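Local atomic coordinates of UspA1 (Moraxella catarrhalis, PDB entry 3NTN), a protein that acts as a trimeric autotransporter adhesin of the outer membrane, probably binding fibronectin and the receptor CEACAM1 in a mechanosensitive way. Residues Asn89-Lys92 with Lys93-Asn97; Val206-Leu209 with Gly210-Ile213. All coordinates share one frame; numbering follows the deposited sequence.

Contact 1: Asn89-Lys92 with Lys93-Asn97; sequences NTVK and KGQQN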
loop_
_atom_site.group_PDB
_atom_site.type_symbol
_atom_site.label_atom_id
_atom_site.label_comp_id
_atom_site.label_asym_id
_atom_site.label_seq_id
_atom_site.Cartn_x
_atom_site.Cartn_y
_atom_site.Cartn_z
ATOM N N ASN B 89 -16.689 6.363 4.634
ATOM C CA ASN B 89 -15.859 5.386 5.324
ATOM C C ASN B 89 -16.335 5.408 6.796
ATOM O O ASN B 89 -16.839 6.440 7.257
ATOM C CB ASN B 89 -14.372 5.743 5.234
ATOM C CG ASN B 89 -13.869 5.881 3.779
ATOM O OD1 ASN B 89 -14.018 4.963 2.965
ATOM N ND2 ASN B 89 -13.235 7.017 3.472
ATOM N N THR B 90 -16.250 4.278 7.497
ATOM C CA THR B 90 -16.673 4.207 8.893
ATOM C C THR B 90 -15.678 3.348 9.664
ATOM O O THR B 90 -15.363 2.263 9.194
ATOM C CB THR B 90 -18.054 3.554 9.049
ATOM O OG1 THR B 90 -19.042 4.289 8.300
ATOM C CG2 THR B 90 -18.460 3.456 10.558
ATOM N N VAL B 91 -15.213 3.842 10.836
ATOM C CA VAL B 91 -14.455 3.059 11.842
ATOM C C VAL B 91 -15.285 3.087 13.111
ATOM O O VAL B 91 -15.586 4.142 13.616
ATOM C CB VAL B 91 -12.995 3.657 12.116
ATOM C CG1 VAL B 91 -12.196 2.859 13.232
ATOM C CG2 VAL B 91 -12.181 3.713 10.843
ATOM N N LYS B 92 -15.666 1.927 13.628
ATOM C CA LYS B 92 -16.611 1.841 14.741
ATOM C C LYS B 92 -15.817 1.751 16.035
ATOM O O LYS B 92 -14.627 1.477 16.013
ATOM C CB LYS B 92 -17.509 0.596 14.600
ATOM C CG LYS B 92 -18.547 0.602 13.484
ATOM C CD LYS B 92 -19.519 -0.568 13.613
ATOM C CE LYS B 92 -20.599 -0.516 12.539
ATOM N NZ LYS B 92 -21.608 -1.606 12.689
ATOM N N LYS B 93 -16.482 2.000 17.152
ATOM C CA LYS B 93 -15.930 1.894 18.507
ATOM C C LYS B 93 -15.358 0.494 18.698
ATOM O O LYS B 93 -16.030 -0.475 18.389
ATOM C CB LYS B 93 -17.086 2.146 19.480
ATOM C CG LYS B 93 -16.724 2.526 20.909
ATOM C CD LYS B 93 -17.848 2.126 21.917
ATOM C CE LYS B 93 -17.519 2.657 23.316
ATOM N NZ LYS B 93 -18.391 2.167 24.413
ATOM N N GLY B 94 -14.128 0.376 19.195
ATOM C CA GLY B 94 -13.461 -0.951 19.288
ATOM C C GLY B 94 -12.798 -1.471 17.992
ATOM O O GLY B 94 -12.509 -2.684 17.867
ATOM N N GLN B 95 -12.583 -0.565 17.034
ATOM C CA GLN B 95 -11.684 -0.761 15.915
ATOM C C GLN B 95 -10.667 0.342 16.038
ATOM O O GLN B 95 -10.947 1.456 15.630
ATOM C CB GLN B 95 -12.404 -0.611 14.572
ATOM C CG GLN B 95 -13.180 -1.818 14.184
ATOM C CD GLN B 95 -13.955 -1.663 12.899
ATOM O OE1 GLN B 95 -14.703 -0.688 12.706
ATOM N NE2 GLN B 95 -13.825 -2.663 12.018
ATOM N N GLN B 96 -9.491 0.035 16.578
ATOM C CA GLN B 96 -8.499 1.026 16.913
ATOM C C GLN B 96 -7.375 0.989 15.903
ATOM O O GLN B 96 -7.090 -0.046 15.339
ATOM C CB GLN B 96 -7.956 0.764 18.320
ATOM C CG GLN B 96 -9.042 0.746 19.375
ATOM C CD GLN B 96 -8.543 0.310 20.726
ATOM O OE1 GLN B 96 -7.923 1.102 21.456
ATOM N NE2 GLN B 96 -8.803 -0.962 21.079
ATOM N N ASN B 97 -6.746 2.129 15.651
ATOM C CA ASN B 97 -5.566 2.188 14.779
ATOM C C ASN B 97 -5.821 1.761 13.361
ATOM O O ASN B 97 -5.012 1.052 12.761
ATOM C CB ASN B 97 -4.395 1.387 15.366
ATOM C CG ASN B 97 -3.902 1.975 16.648
ATOM O OD1 ASN B 97 -4.141 1.423 17.696
ATOM N ND2 ASN B 97 -3.234 3.132 16.576
#
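Q95 folds back over the turn that follows strand 89-91 and grips K92 with two bonds, one from its side chain and one from its backbone. Its amide oxygen OE1 accepts the backbone N-H of K92 at 2.9 Å; the N-H...O angle of 172° is almost straight, and the donor lies in the plane of the amide carbonyl. The second bond runs the other way, from Q95 N to K92 O at 3.1 Å, and is more bent at 140°. The chain of Q95 reaches K92 N because CG stands beside its own backbone N (chi1 -79°) and the next torsion is extended. At the far end of the amide, NE2 donates to the carbonyl oxygens of T107 and A110, which fixes the rotation of the group. The tight side is completed by V91, buried against I100 and V98: its CG1 packs 3.7 Å from Q95 CB, while its distance of 3.0 Å to Q95 O is unusually short. The opposite character prevails at K92 and K93, both exposed. K92 touches the glutamine only near its base, CB lying 3.6 Å from OE1, while the rest of its extended chain leads away. The extended side chain of K93 points away from 89-92. G94 takes the third position of the turn with positive phi, a place glycine usually occupies in type II turns. The backbone angles of K93 and G94, with the Q95 N to K92 O bond as closure, identify a type II beta turn from K92 to Q95, leading from strand 89-91 towards strand 99-101 in the beta-roll of a YadA-like head.

Contact 2: Val206-Leu209 with Gly210-Ile213; sequences VGLL and GEEI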
loop_
_atom_site.group_PDB
_atom_site.type_symbol
_atom_site.label_atom_id
_atom_site.label_comp_id
_atom_site.label_asym_id
_atom_site.label_seq_id
_atom_site.Cartn_x
_atom_site.Cartn_y
_atom_site.Cartn_z
ATOM N N VAL B 206 14.156 -43.740 -21.159
ATOM C CA VAL B 206 13.721 -44.978 -20.474
ATOM C C VAL B 206 12.834 -45.910 -21.369
ATOM O O VAL B 206 13.017 -47.119 -21.362
ATOM C CB VAL B 206 13.017 -44.621 -19.139
ATOM C CG1 VAL B 206 12.445 -45.850 -18.446
ATOM C CG2 VAL B 206 13.997 -43.910 -18.244
ATOM N N GLY B 207 11.869 -45.368 -22.107
ATOM C CA GLY B 207 11.107 -46.174 -23.016
ATOM C C GLY B 207 11.951 -46.917 -24.060
ATOM O O GLY B 207 11.732 -48.126 -24.283
ATOM N N LEU B 208 12.902 -46.209 -24.700
ATOM C CA LEU B 208 13.789 -46.820 -25.696
ATOM C C LEU B 208 14.683 -47.880 -24.998
ATOM O O LEU B 208 14.937 -48.914 -25.573
ATOM C CB LEU B 208 14.683 -45.805 -26.402
ATOM C CG LEU B 208 14.169 -44.734 -27.375
ATOM C CD1 LEU B 208 15.306 -43.775 -27.841
ATOM C CD2 LEU B 208 13.463 -45.339 -28.625
ATOM N N LEU B 209 15.150 -47.628 -23.769
ATOM C CA LEU B 209 15.923 -48.623 -23.089
ATOM C C LEU B 209 15.047 -49.858 -22.821
ATOM O O LEU B 209 15.521 -50.998 -22.948
ATOM C CB LEU B 209 16.569 -48.093 -21.810
ATOM C CG LEU B 209 17.905 -47.319 -21.941
ATOM C CD1 LEU B 209 18.573 -47.131 -20.579
ATOM C CD2 LEU B 209 18.933 -47.923 -22.903
ATOM N N GLY B 210 13.780 -49.628 -22.490
ATOM C CA GLY B 210 12.840 -50.707 -22.278
ATOM C C GLY B 210 12.717 -51.596 -23.510
ATOM O O GLY B 210 12.860 -52.810 -23.397
ATOM N N GLU B 211 12.521 -50.994 -24.680
ATOM C CA GLU B 211 12.356 -51.731 -25.920
ATOM C C GLU B 211 13.578 -52.577 -26.188
ATOM O O GLU B 211 13.444 -53.741 -26.526
ATOM C CB GLU B 211 12.136 -50.806 -27.120
ATOM C CG GLU B 211 10.942 -49.889 -27.045
ATOM C CD GLU B 211 10.776 -49.001 -28.300
ATOM O OE1 GLU B 211 11.746 -48.823 -29.101
ATOM O OE2 GLU B 211 9.651 -48.499 -28.492
ATOM N N GLU B 212 14.760 -51.992 -26.025
ATOM C CA GLU B 212 16.015 -52.688 -26.248
ATOM C C GLU B 212 16.151 -53.978 -25.401
ATOM O O GLU B 212 16.579 -55.031 -25.911
ATOM C CB GLU B 212 17.175 -51.737 -25.982
ATOM C CG GLU B 212 18.521 -52.216 -26.488
ATOM C CD GLU B 212 18.615 -52.371 -28.033
ATOM O OE1 GLU B 212 19.136 -53.429 -28.499
ATOM O OE2 GLU B 212 18.186 -51.438 -28.757
ATOM N N ILE B 213 15.779 -53.890 -24.120
ATOM C CA ILE B 213 15.767 -55.047 -23.232
ATOM C C ILE B 213 14.832 -56.156 -23.762
ATOM O O ILE B 213 15.223 -57.330 -23.770
ATOM C CB ILE B 213 15.366 -54.633 -21.795
ATOM C CG1 ILE B 213 16.457 -53.748 -21.200
ATOM C CG2 ILE B 213 15.157 -55.866 -20.925
ATOM C CD1 ILE B 213 16.135 -53.181 -19.822
#
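Four successive i to i+4 backbone bonds, from G210 N to V206 O (2.9 Å) through to I213 N to L209 O (3.1 Å), carry the alpha-helix without interruption from 206-209 into 210-213. Their N-H...O angles run from 154° to 167°, as expected of a regular helix. Side chains of the second turn rest largely on carbonyl oxygens of the first. The aliphatic stem of E211 lies over the preceding turn, with CG 3.4 Å from G207 O, and its extended chain brings OE1 to 3.9 Å from CD2 of L208; the two side chains lie across each other at a slant on an exposed flank, in van der Waals contact at most. I213 uses the same approach, its CG1 sitting 3.4 Å from L209 O because chi1 of -67° places that branch beside the backbone N. This helix is one of the three helices of the coiled-coil stalk of a trimeric autotransporter adhesin. Seven residues apart, V206 and I213 are buried, and each packs on the same residue of both other subunits, the spacing of a heptad core position. The side chain of L209 packs on G210 of the third subunit. E212 touches the first turn only at its base, CB lying 3.5 Å from L209 O; beyond that, the chain bends at chi2 and carries the carboxylate away from 206-209, while the side chain packs on I213 of the third subunit.

In the fold
Contacts 1 and 2 belong to different parts of one elongated chain and follow one another in sequence: the turn at 89-97 closes before the helix turns at 206-213 begin. Their centres are 69 Å apart and their nearest atoms about 58 Å, so neither touches the other. Contact 1 lies in the head and contact 2 far down the stalk: the centre of contact 1 is about 14 Å, and that of contact 2 about 58 Å, from the centre of the chain. Both have neighbours in other subunits: N97 packs on H119 of the second subunit, while contact 2 meets both partners. The bound nickel ion, with H216 and H220 at its site, is about 9 Å from the side chain of I213.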